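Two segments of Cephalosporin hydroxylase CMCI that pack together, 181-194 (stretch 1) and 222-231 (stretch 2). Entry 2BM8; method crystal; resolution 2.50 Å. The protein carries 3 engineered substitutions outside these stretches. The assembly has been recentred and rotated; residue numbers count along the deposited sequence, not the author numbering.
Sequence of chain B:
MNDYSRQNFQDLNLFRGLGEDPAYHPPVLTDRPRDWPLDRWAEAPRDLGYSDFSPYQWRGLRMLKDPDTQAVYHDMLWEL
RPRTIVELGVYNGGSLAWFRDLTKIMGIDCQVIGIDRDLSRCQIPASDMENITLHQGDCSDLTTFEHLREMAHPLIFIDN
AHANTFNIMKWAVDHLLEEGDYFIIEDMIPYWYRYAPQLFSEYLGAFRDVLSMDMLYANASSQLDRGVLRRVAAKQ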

# COMPACT_ATOMS: atom_id res chain seq x y z
N ASP B 181 -19.79 -9.57 32.63
CA ASP B 181 -20.74 -9.17 31.57
C ASP B 181 -20.11 -8.18 30.60
O ASP B 181 -19.30 -7.37 30.99
CB ASP B 181 -22.01 -8.56 32.16
CG ASP B 181 -22.87 -9.57 32.91
OD1 ASP B 181 -22.59 -10.79 32.84
OD2 ASP B 181 -23.86 -9.24 33.60
N TYR B 182 -20.49 -8.26 29.34
CA TYR B 182 -19.90 -7.41 28.32
C TYR B 182 -20.82 -6.24 27.98
O TYR B 182 -22.03 -6.36 27.98
CB TYR B 182 -19.61 -8.24 27.07
CG TYR B 182 -18.31 -9.02 27.16
CD1 TYR B 182 -18.26 -10.28 27.75
CD2 TYR B 182 -17.13 -8.49 26.67
CE1 TYR B 182 -17.07 -10.98 27.83
CE2 TYR B 182 -15.94 -9.18 26.75
CZ TYR B 182 -15.92 -10.42 27.32
OH TYR B 182 -14.72 -11.10 27.41
N PHE B 183 -20.23 -5.07 27.77
CA PHE B 183 -20.93 -3.95 27.17
C PHE B 183 -20.12 -3.59 25.95
O PHE B 183 -18.96 -3.21 26.08
CB PHE B 183 -21.04 -2.76 28.12
CG PHE B 183 -21.95 -1.65 27.61
CD1 PHE B 183 -23.24 -1.51 28.10
CD2 PHE B 183 -21.51 -0.76 26.63
CE1 PHE B 183 -24.07 -0.49 27.63
CE2 PHE B 183 -22.35 0.26 26.17
CZ PHE B 183 -23.62 0.39 26.67
N ILE B 184 -20.73 -3.72 24.77
CA ILE B 184 -20.03 -3.60 23.50
C ILE B 184 -20.62 -2.51 22.62
O ILE B 184 -21.83 -2.46 22.38
CB ILE B 184 -20.07 -4.95 22.76
CG1 ILE B 184 -19.15 -5.94 23.48
CG2 ILE B 184 -19.63 -4.79 21.32
CD1 ILE B 184 -19.41 -7.38 23.14
N ILE B 185 -19.76 -1.64 22.11
CA ILE B 185 -20.18 -0.60 21.17
C ILE B 185 -19.55 -0.89 19.84
O ILE B 185 -18.35 -0.79 19.68
CB ILE B 185 -19.78 0.79 21.69
CG1 ILE B 185 -20.58 1.13 22.94
CG2 ILE B 185 -20.05 1.84 20.62
CD1 ILE B 185 -19.93 2.11 23.85
N GLU B 186 -20.37 -1.27 18.87
CA GLU B 186 -19.85 -1.60 17.55
C GLU B 186 -19.68 -0.31 16.75
O GLU B 186 -20.42 0.64 16.97
CB GLU B 186 -20.78 -2.58 16.84
CG GLU B 186 -20.95 -3.92 17.56
CD GLU B 186 -21.57 -5.02 16.69
OE1 GLU B 186 -21.92 -4.73 15.54
OE2 GLU B 186 -21.72 -6.17 17.18
N ASP B 187 -18.65 -0.26 15.89
CA ASP B 187 -18.47 0.75 14.84
C ASP B 187 -18.12 2.16 15.31
O ASP B 187 -17.17 2.77 14.78
CB ASP B 187 -19.71 0.82 13.94
CG ASP B 187 -19.96 -0.47 13.18
OD1 ASP B 187 -19.08 -0.83 12.35
OD2 ASP B 187 -20.98 -1.18 13.34
N MET B 188 -18.86 2.67 16.28
CA MET B 188 -18.89 4.11 16.52
C MET B 188 -17.72 4.69 17.31
O MET B 188 -17.39 5.86 17.11
CB MET B 188 -20.22 4.52 17.18
CG MET B 188 -20.53 6.02 17.03
SD MET B 188 -20.52 6.66 15.29
CE MET B 188 -22.29 6.62 14.89
N ILE B 189 -17.09 3.91 18.18
CA ILE B 189 -16.07 4.48 19.07
C ILE B 189 -14.90 5.14 18.35
O ILE B 189 -14.50 6.22 18.74
CB ILE B 189 -15.60 3.46 20.14
CG1 ILE B 189 -16.51 3.61 21.37
CG2 ILE B 189 -14.15 3.69 20.55
CD1 ILE B 189 -16.36 2.56 22.40
N PRO B 190 -14.34 4.53 17.33
CA PRO B 190 -13.29 5.18 16.54
C PRO B 190 -13.70 6.51 15.92
O PRO B 190 -12.84 7.38 15.83
CB PRO B 190 -12.99 4.15 15.45
CG PRO B 190 -13.27 2.87 16.14
CD PRO B 190 -14.57 3.15 16.87
N TYR B 191 -14.95 6.67 15.50
CA TYR B 191 -15.44 7.94 14.96
C TYR B 191 -15.61 9.03 16.04
O TYR B 191 -15.28 10.18 15.82
CB TYR B 191 -16.74 7.75 14.16
CG TYR B 191 -16.58 6.86 12.93
CD1 TYR B 191 -16.69 5.48 13.03
CD2 TYR B 191 -16.30 7.40 11.68
CE1 TYR B 191 -16.53 4.65 11.93
CE2 TYR B 191 -16.14 6.59 10.56
CZ TYR B 191 -16.26 5.21 10.70
OH TYR B 191 -16.11 4.39 9.60
N TRP B 192 -16.13 8.67 17.20
CA TRP B 192 -16.22 9.59 18.32
C TRP B 192 -14.84 10.08 18.77
O TRP B 192 -14.70 11.22 19.16
CB TRP B 192 -16.94 8.95 19.51
CG TRP B 192 -18.41 8.81 19.35
CD1 TRP B 192 -19.23 9.54 18.55
CD2 TRP B 192 -19.25 7.87 20.03
NE1 TRP B 192 -20.53 9.11 18.67
CE2 TRP B 192 -20.57 8.08 19.58
CE3 TRP B 192 -19.03 6.86 20.97
CZ2 TRP B 192 -21.66 7.32 20.03
CZ3 TRP B 192 -20.12 6.10 21.43
CH2 TRP B 192 -21.42 6.35 20.96
N TYR B 193 -13.83 9.22 18.71
CA TYR B 193 -12.48 9.60 19.08
C TYR B 193 -11.84 10.51 18.03
O TYR B 193 -11.01 11.37 18.35
CB TYR B 193 -11.59 8.37 19.28
CG TYR B 193 -10.19 8.72 19.71
CD1 TYR B 193 -9.96 9.48 20.85
CD2 TYR B 193 -9.09 8.31 18.98
CE1 TYR B 193 -8.66 9.81 21.26
CE2 TYR B 193 -7.78 8.63 19.39
CZ TYR B 193 -7.58 9.38 20.52
OH TYR B 193 -6.31 9.72 20.93
N ARG B 194 -12.24 10.33 16.77
CA ARG B 194 -11.74 11.16 15.69
C ARG B 194 -12.34 12.57 15.72
O ARG B 194 -11.66 13.53 15.41
CB ARG B 194 -12.05 10.53 14.34
CG ARG B 194 -11.47 11.29 13.15
CD ARG B 194 -11.29 10.46 11.90
NE ARG B 194 -10.73 11.23 10.79
CZ ARG B 194 -9.47 11.62 10.71
NH1 ARG B 194 -8.60 11.35 11.69
NH2 ARG B 194 -9.07 12.30 9.64
N SER B 222 -12.56 -5.01 12.57
CA SER B 222 -12.78 -3.60 12.30
C SER B 222 -14.12 -3.07 12.86
O SER B 222 -14.21 -1.91 13.23
CB SER B 222 -12.64 -3.30 10.80
OG SER B 222 -13.80 -3.68 10.07
N GLN B 223 -15.14 -3.92 12.98
CA GLN B 223 -16.42 -3.46 13.55
C GLN B 223 -16.38 -3.35 15.07
O GLN B 223 -17.04 -2.48 15.64
CB GLN B 223 -17.59 -4.37 13.12
CG GLN B 223 -18.08 -4.15 11.66
CD GLN B 223 -19.06 -5.22 11.22
OE1 GLN B 223 -18.86 -6.42 11.53
NE2 GLN B 223 -20.12 -4.82 10.49
N LEU B 224 -15.64 -4.21 15.74
CA LEU B 224 -15.56 -4.18 17.19
C LEU B 224 -14.36 -3.40 17.72
O LEU B 224 -14.21 -3.25 18.92
CB LEU B 224 -15.48 -5.60 17.72
CG LEU B 224 -16.66 -6.48 17.39
CD1 LEU B 224 -16.34 -7.90 17.80
CD2 LEU B 224 -17.91 -5.96 18.08
N ASP B 225 -13.50 -2.94 16.81
CA ASP B 225 -12.29 -2.17 17.09
C ASP B 225 -12.44 -1.29 18.31
O ASP B 225 -13.28 -0.39 18.33
CB ASP B 225 -12.00 -1.26 15.88
CG ASP B 225 -10.60 -0.66 15.90
OD1 ASP B 225 -9.84 -0.82 16.86
OD2 ASP B 225 -10.17 0.01 14.96
N ARG B 226 -11.62 -1.57 19.33
CA ARG B 226 -11.50 -0.74 20.53
C ARG B 226 -12.84 -0.45 21.24
O ARG B 226 -12.95 0.57 21.92
CB ARG B 226 -10.80 0.58 20.17
CG ARG B 226 -9.33 0.46 19.78
CD ARG B 226 -8.75 1.74 19.17
NE ARG B 226 -9.18 1.91 17.78
CZ ARG B 226 -9.06 3.03 17.06
NH1 ARG B 226 -8.54 4.13 17.58
NH2 ARG B 226 -9.49 3.05 15.81
N GLY B 227 -13.81 -1.35 21.12
CA GLY B 227 -15.17 -1.13 21.63
C GLY B 227 -15.73 -2.25 22.50
O GLY B 227 -16.91 -2.20 22.87
N VAL B 228 -14.90 -3.23 22.84
CA VAL B 228 -15.34 -4.39 23.61
C VAL B 228 -15.00 -4.15 25.07
O VAL B 228 -13.83 -4.20 25.45
CB VAL B 228 -14.65 -5.69 23.11
CG1 VAL B 228 -15.10 -6.90 23.93
CG2 VAL B 228 -14.93 -5.91 21.63
N LEU B 229 -16.01 -3.86 25.88
CA LEU B 229 -15.79 -3.59 27.30
C LEU B 229 -16.44 -4.67 28.15
O LEU B 229 -17.41 -5.27 27.75
CB LEU B 229 -16.38 -2.24 27.68
CG LEU B 229 -16.17 -1.11 26.68
CD1 LEU B 229 -16.82 0.15 27.21
CD2 LEU B 229 -14.68 -0.89 26.43
N ARG B 230 -15.90 -4.91 29.34
CA ARG B 230 -16.59 -5.77 30.30
C ARG B 230 -16.46 -5.30 31.74
O ARG B 230 -15.64 -4.45 32.07
CB ARG B 230 -16.14 -7.23 30.15
CG ARG B 230 -14.66 -7.44 30.27
CD ARG B 230 -14.26 -8.91 30.34
NE ARG B 230 -12.94 -9.06 30.95
CZ ARG B 230 -12.18 -10.15 30.87
NH1 ARG B 230 -12.61 -11.22 30.21
NH2 ARG B 230 -11.00 -10.17 31.44
N ARG B 231 -17.30 -5.87 32.58
CA ARG B 231 -17.37 -5.49 33.97
C ARG B 231 -16.23 -6.13 34.76
O ARG B 231 -16.14 -7.35 34.84
CB ARG B 231 -18.73 -5.92 34.54
CG ARG B 231 -19.51 -4.80 35.17
CD ARG B 231 -18.76 -4.17 36.28
NE ARG B 231 -19.62 -3.56 37.28
CZ ARG B 231 -19.16 -3.01 38.38
NH1 ARG B 231 -17.85 -3.00 38.62
NH2 ARG B 231 -19.99 -2.47 39.25
O HOH W 1 -20.12 -1.68 10.16

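Gly227 closes the type II turn that begins at Leu224 and then packs its backbone so tightly against stretch 1 that a side chain would not fit: an ideally placed CB would lie 2.4 Å from Ile185 O, a clash. The turn is held by Gly227 N donating to Leu224 O (2.9 Å), and Gly227 O in turn accepts from Ile185 N (3.0 Å, 168° at the hydrogen), with Ile184 CA also close to Gly227 O at 3.5 Å. From here the strands 182-185 and 228-231 run antiparallel, their directions 159° apart. Phe183 and Leu229 form the hydrogen-bonded pair, Phe183 N to Leu229 O at 2.8 Å and Leu229 N to Phe183 O at 3.0 Å; Arg231 N to Asp181 O (3.0 Å) extends the ladder. On the other side of the turn, Asp187 N reaches Gln223 O at 2.8 Å, so main-chain bonds flank the turn. The side chains of the same two residues are joined by a water, which donates to Asp187 OD1 (2.6 Å) and accepts from Gln223 NE2 (3.2 Å).

Tyr182, Ile184, Val228 and Arg230 share one face of the sheet. Arg230 CB sits over the Tyr182 ring, 4.0 Å from its centroid and 16° off the normal, a CH-pi contact, while Val228 CG1 meets the ring edge at Tyr182 CE2 (3.7 Å). Ile184 bridges onward, its CG1 4.2 Å from Val228 CG1 and its CG2 3.9 Å from Leu224 CD2.

The helix of stretch 1 packs on the turn. Ile189 CG2 approaches Arg226 O (3.6 Å), and Ile189 CD1 lies 4.0 Å from Gly227 CA. Arg226 NE forms a salt bridge with Asp225 OD1 (3.0 Å), and Arg226 NH2 donates to Asp225 OD2 (3.2 Å); the guanidinium thus paired still packs against Pro190, with Arg226 NH2 3.7 Å from Pro190 CB.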